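Side-chain contacts in endoglucanase (Fervidobacterium pennivorans DSM 9078, PDB 6KDD), which probably hydrolyses beta-1,4-linked glucans as a glycoside hydrolase family 5 enzyme with a TIM-barrel fold: residues A[76-79]-A[80-83]; A[84-87]-A[88-92]; A[235-238]-A[239-243]. All coordinates share one frame; numbering follows the deposited sequence.

Interaction 1 of 3, residues A[76-79]-A[80-83]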
ATOM      1  N   ILE A  76      -6.545 -15.054  15.113  1.00 31.67           N
ATOM      2  CA  ILE A  76      -5.498 -14.064  15.289  1.00 30.77           C
ATOM      3  C   ILE A  76      -5.302 -13.940  16.782  1.00 32.07           C
ATOM      4  O   ILE A  76      -6.286 -13.850  17.533  1.00 33.47           O
ATOM      5  CB  ILE A  76      -5.904 -12.703  14.670  1.00 30.36           C
ATOM      6  CG1 ILE A  76      -6.031 -12.815  13.153  1.00 28.11           C
ATOM      7  CG2 ILE A  76      -4.933 -11.594  15.084  1.00 27.91           C
ATOM      8  CD1 ILE A  76      -6.933 -11.776  12.533  1.00 28.92           C
ATOM      9  N   ASP A  77      -4.040 -13.878  17.185  1.00 29.37           N
ATOM     10  CA  ASP A  77      -3.681 -13.649  18.567  1.00 34.92           C
ATOM     11  C   ASP A  77      -4.344 -12.360  19.071  1.00 37.48           C
ATOM     12  O   ASP A  77      -4.285 -11.331  18.404  1.00 27.44           O
ATOM     13  CB  ASP A  77      -2.166 -13.650  18.641  1.00 41.15           C
ATOM     14  CG  ASP A  77      -1.604 -13.091  19.920  1.00 49.78           C
ATOM     15  OD1 ASP A  77      -2.351 -12.425  20.667  1.00 71.56           O
ATOM     16  OD2 ASP A  77      -0.425 -13.342  20.164  1.00 62.70           O
ATOM     17  N   ARG A  78      -4.948 -12.403  20.276  1.00 38.93           N
ATOM     18  CA  ARG A  78      -5.716 -11.272  20.791  1.00 36.43           C
ATOM     19  C   ARG A  78      -4.836 -10.046  21.056  1.00 29.36           C
ATOM     20  O   ARG A  78      -5.265  -8.945  20.766  1.00 32.59           O
ATOM     21  CB  ARG A  78      -6.525 -11.619  22.054  1.00 47.06           C
ATOM     22  CG  ARG A  78      -7.795 -12.426  21.809  1.00 58.25           C
ATOM     23  CD  ARG A  78      -8.845 -11.818  20.884  1.00 69.01           C
ATOM     24  NE  ARG A  78      -9.862 -12.811  20.546  1.00 79.53           N
ATOM     25  CZ  ARG A  78      -9.819 -13.675  19.519  1.00 88.52           C
ATOM     26  NH1 ARG A  78      -8.802 -13.679  18.668  1.00 74.50           N
ATOM     27  NH2 ARG A  78     -10.808 -14.538  19.347  1.00 88.99           N
ATOM     28  N   ASN A  79      -3.649 -10.207  21.645  1.00 27.47           N
ATOM     29  CA  ASN A  79      -2.756  -9.081  21.895  1.00 31.88           C
ATOM     30  C   ASN A  79      -2.296  -8.405  20.593  1.00 30.77           C
ATOM     31  O   ASN A  79      -2.014  -7.201  20.600  1.00 27.52           O
ATOM     32  CB  ASN A  79      -1.485  -9.501  22.629  1.00 39.13           C
ATOM     33  CG  ASN A  79      -1.796 -10.319  23.865  1.00 49.88           C
ATOM     34  OD1 ASN A  79      -2.697  -9.978  24.624  1.00 51.06           O
ATOM     35  ND2 ASN A  79      -1.079 -11.416  24.057  1.00 54.71           N
ATOM     36  N   PHE A  80      -2.121  -9.193  19.514  1.00 27.52           N
ATOM     37  CA  PHE A  80      -1.776  -8.608  18.225  1.00 25.66           C
ATOM     38  C   PHE A  80      -2.947  -7.748  17.758  1.00 24.59           C
ATOM     39  O   PHE A  80      -2.736  -6.632  17.284  1.00 22.42           O
ATOM     40  CB  PHE A  80      -1.373  -9.641  17.157  1.00 25.60           C
ATOM     41  CG  PHE A  80      -0.696  -9.003  15.969  1.00 23.86           C
ATOM     42  CD1 PHE A  80       0.537  -8.370  16.114  1.00 23.20           C
ATOM     43  CD2 PHE A  80      -1.357  -8.891  14.753  1.00 24.42           C
ATOM     44  CE1 PHE A  80       1.124  -7.698  15.046  1.00 26.05           C
ATOM     45  CE2 PHE A  80      -0.765  -8.219  13.687  1.00 21.32           C
ATOM     46  CZ  PHE A  80       0.473  -7.622  13.841  1.00 19.42           C
ATOM     47  N   LEU A  81      -4.172  -8.281  17.834  1.00 27.02           N
ATOM     48  CA  LEU A  81      -5.319  -7.489  17.401  1.00 26.18           C
ATOM     49  C   LEU A  81      -5.396  -6.178  18.173  1.00 22.73           C
ATOM     50  O   LEU A  81      -5.801  -5.170  17.589  1.00 22.39           O
ATOM     51  CB  LEU A  81      -6.642  -8.262  17.567  1.00 27.25           C
ATOM     52  CG  LEU A  81      -7.172  -8.868  16.282  1.00 31.46           C
ATOM     53  CD1 LEU A  81      -8.297  -9.859  16.557  1.00 38.84           C
ATOM     54  CD2 LEU A  81      -7.578  -7.792  15.282  1.00 29.87           C
ATOM     55  N   GLU A  82      -5.110  -6.216  19.489  1.00 24.02           N
ATOM     56  CA  GLU A  82      -5.182  -5.010  20.325  1.00 26.27           C
ATOM     57  C   GLU A  82      -4.108  -3.997  19.941  1.00 22.41           C
ATOM     58  O   GLU A  82      -4.333  -2.785  19.981  1.00 20.52           O
ATOM     59  CB  GLU A  82      -4.976  -5.296  21.813  1.00 30.94           C
ATOM     60  CG  GLU A  82      -5.846  -6.415  22.320  1.00 43.30           C
ATOM     61  CD  GLU A  82      -7.287  -6.102  22.668  1.00 52.45           C
ATOM     62  OE1 GLU A  82      -7.835  -5.098  22.134  1.00 48.86           O
ATOM     63  OE2 GLU A  82      -7.861  -6.871  23.496  1.00 54.86           O
ATOM     64  N   ARG A  83      -2.921  -4.493  19.604  1.00 20.94           N
ATOM     65  CA  ARG A  83      -1.896  -3.609  19.058  1.00 22.18           C
ATOM     66  C   ARG A  83      -2.351  -2.942  17.749  1.00 17.92           C
ATOM     67  O   ARG A  83      -2.145  -1.734  17.592  1.00 20.39           O
ATOM     68  CB  ARG A  83      -0.555  -4.333  18.866  1.00 22.17           C
ATOM     69  CG  ARG A  83       0.478  -3.460  18.170  1.00 25.38           C
ATOM     70  CD  ARG A  83       0.880  -2.311  19.063  1.00 23.32           C
ATOM     71  NE  ARG A  83       1.930  -1.548  18.410  1.00 26.76           N
ATOM     72  CZ  ARG A  83       2.144  -0.229  18.552  1.00 26.49           C
ATOM     73  NH1 ARG A  83       1.376   0.506  19.346  1.00 22.35           N
ATOM     74  NH2 ARG A  83       3.080   0.359  17.826  1.00 24.02           N
TER
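Ile76, the residue before the N-cap, reaches forward to Leu81 in the first turn of helix 78-93. Followed outward, Leu81 CB rests on Arg78 O at 3.5 Å, with Asp77 O slightly farther off. Its CG then meets the methyl CG2 of Ile76 at 3.7 Å, and its CD1 touches both CG2 and CB of the same isoleucine, the two side chains crossing at about a right angle. The branch of Ile76 that does the touching is the one anti to its backbone N and beside its carbonyl carbon, and it also comes to the edge of the Phe80 ring, 4.5 Å from Ile76 CG2 to Phe80 CD2. Helix 112-129 supports this apolar patch through Ile126 and Phe129, while Trp64 meets the Phe80 ring edge-to-face and His67 stacks on it.

The polar half belongs to Asp77, the N-cap. With CG anti to the backbone N (chi1 165°), OD1 is turned back over the helix start, where it accepts two weak bonds, from Asn79 N at 2.7 Å and from Phe80 N at 3.4 Å. Asp77 O meanwhile accepts Leu81 N at 3.1 Å. Arg83, farther along, is paired with Glu35 and the carbonyl of Ile42.

A carboxylate at the positive end of the helix dipole would probably be favoured as the anion, and a nickel ion about 5 Å from the Asp77 side chain would probably act in the same direction; beside it Ile76 and Leu81 make an apolar contact.

Interaction 2 of 3, residues A[84-87]-A[88-92]. With NI (nickel (II) ion), chain C.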
ATOM      1  N   VAL A  84      -2.894  -3.696  16.792  1.00 16.43           N
ATOM      2  CA  VAL A  84      -3.337  -3.070  15.557  1.00 17.40           C
ATOM      3  C   VAL A  84      -4.478  -2.093  15.901  1.00 18.07           C
ATOM      4  O   VAL A  84      -4.519  -1.000  15.376  1.00 17.75           O
ATOM      5  CB  VAL A  84      -3.753  -4.107  14.488  1.00 16.75           C
ATOM      6  CG1 VAL A  84      -4.439  -3.484  13.287  1.00 14.21           C
ATOM      7  CG2 VAL A  84      -2.591  -5.037  14.084  1.00 18.71           C
ATOM      8  N   LYS A  85      -5.390  -2.473  16.810  1.00 17.97           N
ATOM      9  CA  LYS A  85      -6.464  -1.536  17.188  1.00 18.26           C
ATOM     10  C   LYS A  85      -5.905  -0.211  17.704  1.00 18.15           C
ATOM     11  O   LYS A  85      -6.417   0.878  17.358  1.00 19.57           O
ATOM     12  CB  LYS A  85      -7.414  -2.167  18.216  1.00 18.50           C
ATOM     13  CG  LYS A  85      -8.575  -1.266  18.658  1.00 21.46           C
ATOM     14  CD  LYS A  85      -9.479  -1.993  19.622  1.00 21.87           C
ATOM     15  CE  LYS A  85     -10.495  -1.175  20.402  1.00 29.83           C
ATOM     16  NZ  LYS A  85     -10.669   0.213  19.937  1.00 26.20           N
ATOM     17  N   HIS A  86      -4.875  -0.277  18.572  1.00 17.42           N
ATOM     18  CA  HIS A  86      -4.244   0.933  19.097  1.00 19.28           C
ATOM     19  C   HIS A  86      -3.734   1.865  17.995  1.00 22.22           C
ATOM     20  O   HIS A  86      -3.918   3.098  18.041  1.00 18.34           O
ATOM     21  CB  HIS A  86      -3.186   0.600  20.180  1.00 20.10           C
ATOM     22  CG  HIS A  86      -2.522   1.799  20.746  1.00 22.22           C
ATOM     23  ND1 HIS A  86      -2.941   2.408  21.914  1.00 24.57           N
ATOM     24  CD2 HIS A  86      -1.523   2.567  20.261  1.00 23.16           C
ATOM     25  CE1 HIS A  86      -2.176   3.437  22.187  1.00 24.74           C
ATOM     26  NE2 HIS A  86      -1.317   3.582  21.174  1.00 25.39           N
ATOM     27  N   VAL A  87      -2.997   1.274  17.036  1.00 19.20           N
ATOM     28  CA  VAL A  87      -2.424   2.022  15.932  1.00 20.43           C
ATOM     29  C   VAL A  87      -3.527   2.659  15.097  1.00 19.43           C
ATOM     30  O   VAL A  87      -3.458   3.855  14.760  1.00 18.93           O
ATOM     31  CB  VAL A  87      -1.526   1.097  15.069  1.00 19.06           C
ATOM     32  CG1 VAL A  87      -1.054   1.782  13.784  1.00 22.98           C
ATOM     33  CG2 VAL A  87      -0.345   0.572  15.910  1.00 20.99           C
ATOM     34  N   VAL A  88      -4.491   1.836  14.670  1.00 20.60           N
ATOM     35  CA  VAL A  88      -5.613   2.341  13.888  1.00 17.85           C
ATOM     36  C   VAL A  88      -6.293   3.501  14.635  1.00 18.64           C
ATOM     37  O   VAL A  88      -6.589   4.540  14.039  1.00 17.70           O
ATOM     38  CB  VAL A  88      -6.604   1.197  13.592  1.00 20.24           C
ATOM     39  CG1 VAL A  88      -7.949   1.747  13.164  1.00 19.06           C
ATOM     40  CG2 VAL A  88      -6.050   0.254  12.540  1.00 24.74           C
ATOM     41  N   ASP A  89      -6.540   3.313  15.942  1.00 17.33           N
ATOM     42  CA  ASP A  89      -7.244   4.283  16.774  1.00 18.33           C
ATOM     43  C   ASP A  89      -6.494   5.599  16.813  1.00 17.88           C
ATOM     44  O   ASP A  89      -7.100   6.663  16.622  1.00 18.64           O
ATOM     45  CB  ASP A  89      -7.474   3.808  18.226  1.00 19.89           C
ATOM     46  CG  ASP A  89      -8.573   2.761  18.349  1.00 21.89           C
ATOM     47  OD1 ASP A  89      -9.171   2.405  17.325  1.00 23.68           O
ATOM     48  OD2 ASP A  89      -8.743   2.223  19.436  1.00 24.96           O
ATOM     49  N   ARG A  90      -5.162   5.539  17.038  1.00 18.97           N
ATOM     50  CA  ARG A  90      -4.384   6.769  17.057  1.00 18.34           C
ATOM     51  C   ARG A  90      -4.444   7.518  15.724  1.00 19.23           C
ATOM     52  O   ARG A  90      -4.485   8.766  15.717  1.00 18.06           O
ATOM     53  CB  ARG A  90      -2.925   6.524  17.483  1.00 20.59           C
ATOM     54  CG  ARG A  90      -2.769   6.062  18.921  1.00 24.54           C
ATOM     55  CD  ARG A  90      -2.929   7.232  19.892  1.00 27.36           C
ATOM     56  NE  ARG A  90      -2.589   7.010  21.298  1.00 33.28           N
ATOM     57  CZ  ARG A  90      -3.352   7.337  22.348  1.00 40.12           C
ATOM     58  NH1 ARG A  90      -4.544   7.895  22.177  1.00 38.34           N
ATOM     59  NH2 ARG A  90      -2.934   7.067  23.573  1.00 35.23           N
ATOM     60  N   ALA A  91      -4.395   6.784  14.606  1.00 16.72           N
ATOM     61  CA  ALA A  91      -4.473   7.412  13.297  1.00 17.98           C
ATOM     62  C   ALA A  91      -5.844   8.073  13.081  1.00 17.72           C
ATOM     63  O   ALA A  91      -5.929   9.202  12.604  1.00 18.74           O
ATOM     64  CB  ALA A  91      -4.172   6.390  12.217  1.00 21.50           C
ATOM     65  N   LEU A  92      -6.924   7.351  13.391  1.00 18.60           N
ATOM     66  CA  LEU A  92      -8.272   7.892  13.255  1.00 19.40           C
ATOM     67  C   LEU A  92      -8.508   9.114  14.155  1.00 20.96           C
ATOM     68  O   LEU A  92      -9.191  10.052  13.765  1.00 20.02           O
ATOM     69  CB  LEU A  92      -9.279   6.767  13.522  1.00 17.33           C
ATOM     70  CG  LEU A  92      -9.398   5.713  12.420  1.00 19.44           C
ATOM     71  CD1 LEU A  92     -10.332   4.587  12.883  1.00 18.36           C
ATOM     72  CD2 LEU A  92      -9.884   6.310  11.089  1.00 18.08           C
TER
HETATM   73 NI    NI C 402      -4.634   1.893  23.126  1.00 41.57          NI
HETATM   74  O   HOH W   1      -3.585   2.366  25.404  1.00 53.11           O
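Lys85 and Asp89, one turn apart, form the salt bridge of this middle part of helix 78-93. The lysine chain runs extended as far as CE, then bends at chi4 (12°) to bring NZ to Asp89 OD2 at 2.8 Å, on the syn lone pair of that oxygen. Lys85 CG also lies 3.6 Å from Asp89 OD2. Tyr133 OH is bonded to both Lys85 NZ and Asp89 OD1, joining the two charged ends a second time.

Metal and ring contacts involve His86. Its ND1 binds a nickel ion at 2.1 Å, and a water lies 2.5 Å from the same nickel. The other ring nitrogen, NE2, is hydrogen-bonded to Asp44. The same ring lies against Arg90, and the ring and guanidinium planes stand 77° apart. A bend at chi2 (-77°) brings Arg90 NE to 3.7 Å from His86 NE2, the two side chains crossing at a slant; the guanidinium forms salt bridges with Asp44 and Glu93.

Apolar contact is slight: Val84 CG1 meets Val88 CG2 at 4.1 Å. These two and Ala91 lie on the inward side.

The arrangement is that of an amphipathic outer helix in a beta-alpha-beta unit of a TIM barrel: polar and charged i to i+4 pairs on the outer side, Val88 and Ala91 facing strand 97-101, Val84 facing Ile62 and Trp64.

Interaction 3 of 3, residues A[235-238]-A[239-243]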
ATOM      1  N   ILE A 235      10.004  11.597 -18.084  1.00 33.12           N
ATOM      2  CA  ILE A 235       8.695  12.050 -17.634  1.00 34.99           C
ATOM      3  C   ILE A 235       7.638  11.431 -18.528  1.00 35.28           C
ATOM      4  O   ILE A 235       6.640  10.936 -18.006  1.00 36.58           O
ATOM      5  CB  ILE A 235       8.596  13.590 -17.550  1.00 33.17           C
ATOM      6  CG1 ILE A 235       9.704  14.218 -16.701  1.00 37.88           C
ATOM      7  CG2 ILE A 235       7.206  14.063 -17.146  1.00 30.71           C
ATOM      8  CD1 ILE A 235       9.420  14.254 -15.241  1.00 44.23           C
ATOM      9  N   ASN A 236       7.872  11.420 -19.860  1.00 34.02           N
ATOM     10  CA  ASN A 236       6.915  10.833 -20.792  1.00 35.56           C
ATOM     11  C   ASN A 236       6.654   9.354 -20.507  1.00 31.61           C
ATOM     12  O   ASN A 236       5.516   8.895 -20.665  1.00 31.98           O
ATOM     13  CB  ASN A 236       7.257  11.064 -22.274  1.00 41.66           C
ATOM     14  CG  ASN A 236       6.802  12.428 -22.756  1.00 50.81           C
ATOM     15  OD1 ASN A 236       5.741  12.901 -22.355  1.00 56.45           O
ATOM     16  ND2 ASN A 236       7.598  13.076 -23.594  1.00 53.80           N
ATOM     17  N   GLN A 237       7.694   8.631 -20.086  1.00 34.20           N
ATOM     18  CA  GLN A 237       7.591   7.224 -19.706  1.00 36.50           C
ATOM     19  C   GLN A 237       6.581   7.044 -18.566  1.00 33.03           C
ATOM     20  O   GLN A 237       5.702   6.194 -18.658  1.00 32.49           O
ATOM     21  CB  GLN A 237       8.921   6.725 -19.136  1.00 42.66           C
ATOM     22  CG  GLN A 237      10.059   6.671 -20.139  1.00 51.85           C
ATOM     23  CD  GLN A 237       9.943   5.410 -20.954  1.00 58.19           C
ATOM     24  OE1 GLN A 237      10.098   4.301 -20.448  1.00 65.98           O
ATOM     25  NE2 GLN A 237       9.619   5.577 -22.221  1.00 57.71           N
ATOM     26  N   ILE A 238       6.701   7.864 -17.503  1.00 33.76           N
ATOM     27  CA  ILE A 238       5.777   7.777 -16.370  1.00 34.82           C
ATOM     28  C   ILE A 238       4.351   8.018 -16.869  1.00 34.54           C
ATOM     29  O   ILE A 238       3.449   7.231 -16.570  1.00 38.00           O
ATOM     30  CB  ILE A 238       6.176   8.721 -15.210  1.00 32.92           C
ATOM     31  CG1 ILE A 238       7.606   8.429 -14.726  1.00 32.38           C
ATOM     32  CG2 ILE A 238       5.139   8.648 -14.082  1.00 30.55           C
ATOM     33  CD1 ILE A 238       8.146   9.411 -13.712  1.00 32.70           C
ATOM     34  N   ARG A 239       4.170   9.065 -17.693  1.00 39.65           N
ATOM     35  CA  ARG A 239       2.855   9.374 -18.244  1.00 37.37           C
ATOM     36  C   ARG A 239       2.253   8.221 -19.049  1.00 36.80           C
ATOM     37  O   ARG A 239       1.046   7.983 -18.966  1.00 38.80           O
ATOM     38  CB  ARG A 239       2.846  10.653 -19.081  1.00 41.13           C
ATOM     39  CG  ARG A 239       1.443  11.013 -19.559  1.00 47.95           C
ATOM     40  CD  ARG A 239       1.446  12.203 -20.476  1.00 46.15           C
ATOM     41  NE  ARG A 239       2.586  13.035 -20.123  1.00 51.90           N
ATOM     42  CZ  ARG A 239       2.545  14.032 -19.249  1.00 45.95           C
ATOM     43  NH1 ARG A 239       1.402  14.337 -18.662  1.00 47.55           N
ATOM     44  NH2 ARG A 239       3.641  14.728 -18.998  1.00 43.15           N
ATOM     45  N   SER A 240       3.058   7.521 -19.856  1.00 39.60           N
ATOM     46  CA  SER A 240       2.537   6.367 -20.585  1.00 39.48           C
ATOM     47  C   SER A 240       2.036   5.306 -19.616  1.00 36.19           C
ATOM     48  O   SER A 240       0.986   4.708 -19.838  1.00 36.30           O
ATOM     49  CB  SER A 240       3.548   5.725 -21.515  1.00 43.24           C
ATOM     50  OG  SER A 240       4.179   6.706 -22.304  1.00 62.43           O
ATOM     51  N   HIS A 241       2.834   4.998 -18.587  1.00 33.17           N
ATOM     52  CA  HIS A 241       2.384   3.971 -17.662  1.00 30.57           C
ATOM     53  C   HIS A 241       1.082   4.414 -16.985  1.00 29.13           C
ATOM     54  O   HIS A 241       0.167   3.617 -16.785  1.00 30.10           O
ATOM     55  CB  HIS A 241       3.505   3.655 -16.661  1.00 32.21           C
ATOM     56  CG  HIS A 241       4.780   3.268 -17.324  1.00 38.00           C
ATOM     57  ND1 HIS A 241       6.011   3.416 -16.715  1.00 37.32           N
ATOM     58  CD2 HIS A 241       5.027   2.770 -18.556  1.00 41.41           C
ATOM     59  CE1 HIS A 241       6.957   2.983 -17.528  1.00 38.61           C
ATOM     60  NE2 HIS A 241       6.377   2.587 -18.660  1.00 35.89           N
ATOM     61  N   PHE A 242       0.998   5.697 -16.623  1.00 31.33           N
ATOM     62  CA  PHE A 242      -0.141   6.132 -15.823  1.00 33.84           C
ATOM     63  C   PHE A 242      -1.373   6.327 -16.710  1.00 37.15           C
ATOM     64  O   PHE A 242      -2.499   6.163 -16.250  1.00 34.87           O
ATOM     65  CB  PHE A 242       0.203   7.426 -15.093  1.00 33.38           C
ATOM     66  CG  PHE A 242       0.950   7.205 -13.796  1.00 29.59           C
ATOM     67  CD1 PHE A 242       1.911   6.207 -13.685  1.00 32.20           C
ATOM     68  CD2 PHE A 242       0.631   7.960 -12.671  1.00 27.66           C
ATOM     69  CE1 PHE A 242       2.579   5.994 -12.483  1.00 31.68           C
ATOM     70  CE2 PHE A 242       1.298   7.740 -11.461  1.00 29.94           C
ATOM     71  CZ  PHE A 242       2.269   6.765 -11.375  1.00 33.73           C
ATOM     72  N   LYS A 243      -1.146   6.721 -17.976  1.00 37.25           N
ATOM     73  CA  LYS A 243      -2.245   6.858 -18.932  1.00 39.01           C
ATOM     74  C   LYS A 243      -2.854   5.490 -19.192  1.00 32.24           C
ATOM     75  O   LYS A 243      -4.069   5.362 -19.288  1.00 35.66           O
ATOM     76  CB  LYS A 243      -1.813   7.584 -20.208  1.00 38.09           C
ATOM     77  CG  LYS A 243      -2.967   8.048 -21.092  1.00 48.27           C
ATOM     78  CD  LYS A 243      -2.534   8.917 -22.266  1.00 51.44           C
ATOM     79  CE  LYS A 243      -2.359   8.107 -23.533  1.00 59.14           C
ATOM     80  NZ  LYS A 243      -3.636   7.482 -23.957  1.00 49.20           N
TER
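Ile238 and Phe242 lie side by side and point the same way, one turn apart on helix 232-252. The methyl CG2 of Ile238 sits over one face of the phenylalanine ring, 4.2 Å from its centroid and 18° off the normal, offset toward the rim: a CH-pi contact. Phe202 and Tyr204 meet the same ring edge-to-face, and Met282 of helix 269-285 packs on Phe242.

His241 is turned differently. Its CG stands anti to the carbonyl carbon and beside the backbone N (chi1 -55°), which lays the imidazole across the preceding turn with Gln237 O 3.3 Å above the ring plane, over its centre. That oxygen also accepts His241 N at 3.1 Å. The imidazole is further held by stacking on Tyr184 and by a hydrogen bond between ND1 and Tyr204 OH.

Asn236 and Arg239 also run side by side, amide and guanidinium planes 66° apart. OD1 of Asn236 lies near the guanidinium plane at its edge, a loose polar approach 3.9 Å from Arg239 NE, while the bend at chi3 leads the group on to its salt bridge with Glu285. Arg239 NH2 passes Ile235 CG2 at 4.1 Å.

Ser240 folds its hydroxyl back to give OG to Asn236 O at 3.0 Å, above the carbonyl plane; its own N donates to that oxygen from the opposite face.

Two donors thus satisfy one carbonyl, and the serine hydroxyl is met within the helix itself, whereas the charge of Arg239 is probably balanced mainly by Glu285, which ties this helix to the end of helix 269-285.

Each contact is local, linking turns of one helix, so none closes a long loop and none nests in or crosses another. From the N terminus, interaction 1 opens helix 78-93 and interaction 2 takes over directly at residue 84, their centres about 13 Å apart; together they follow the helix of the beta-alpha-beta unit between strands 57-60 and 97-101. The first leans on helix 112-129, the second on strand 97-101 and helix 45-53. Much later, interaction 3 lies on helix 232-252, beside helix 269-285, on the opposite side of the chain's centre, about 42 Å from interaction 1 between centres. Helices 78-93 and 232-252 both belong to the helical layer around the barrel.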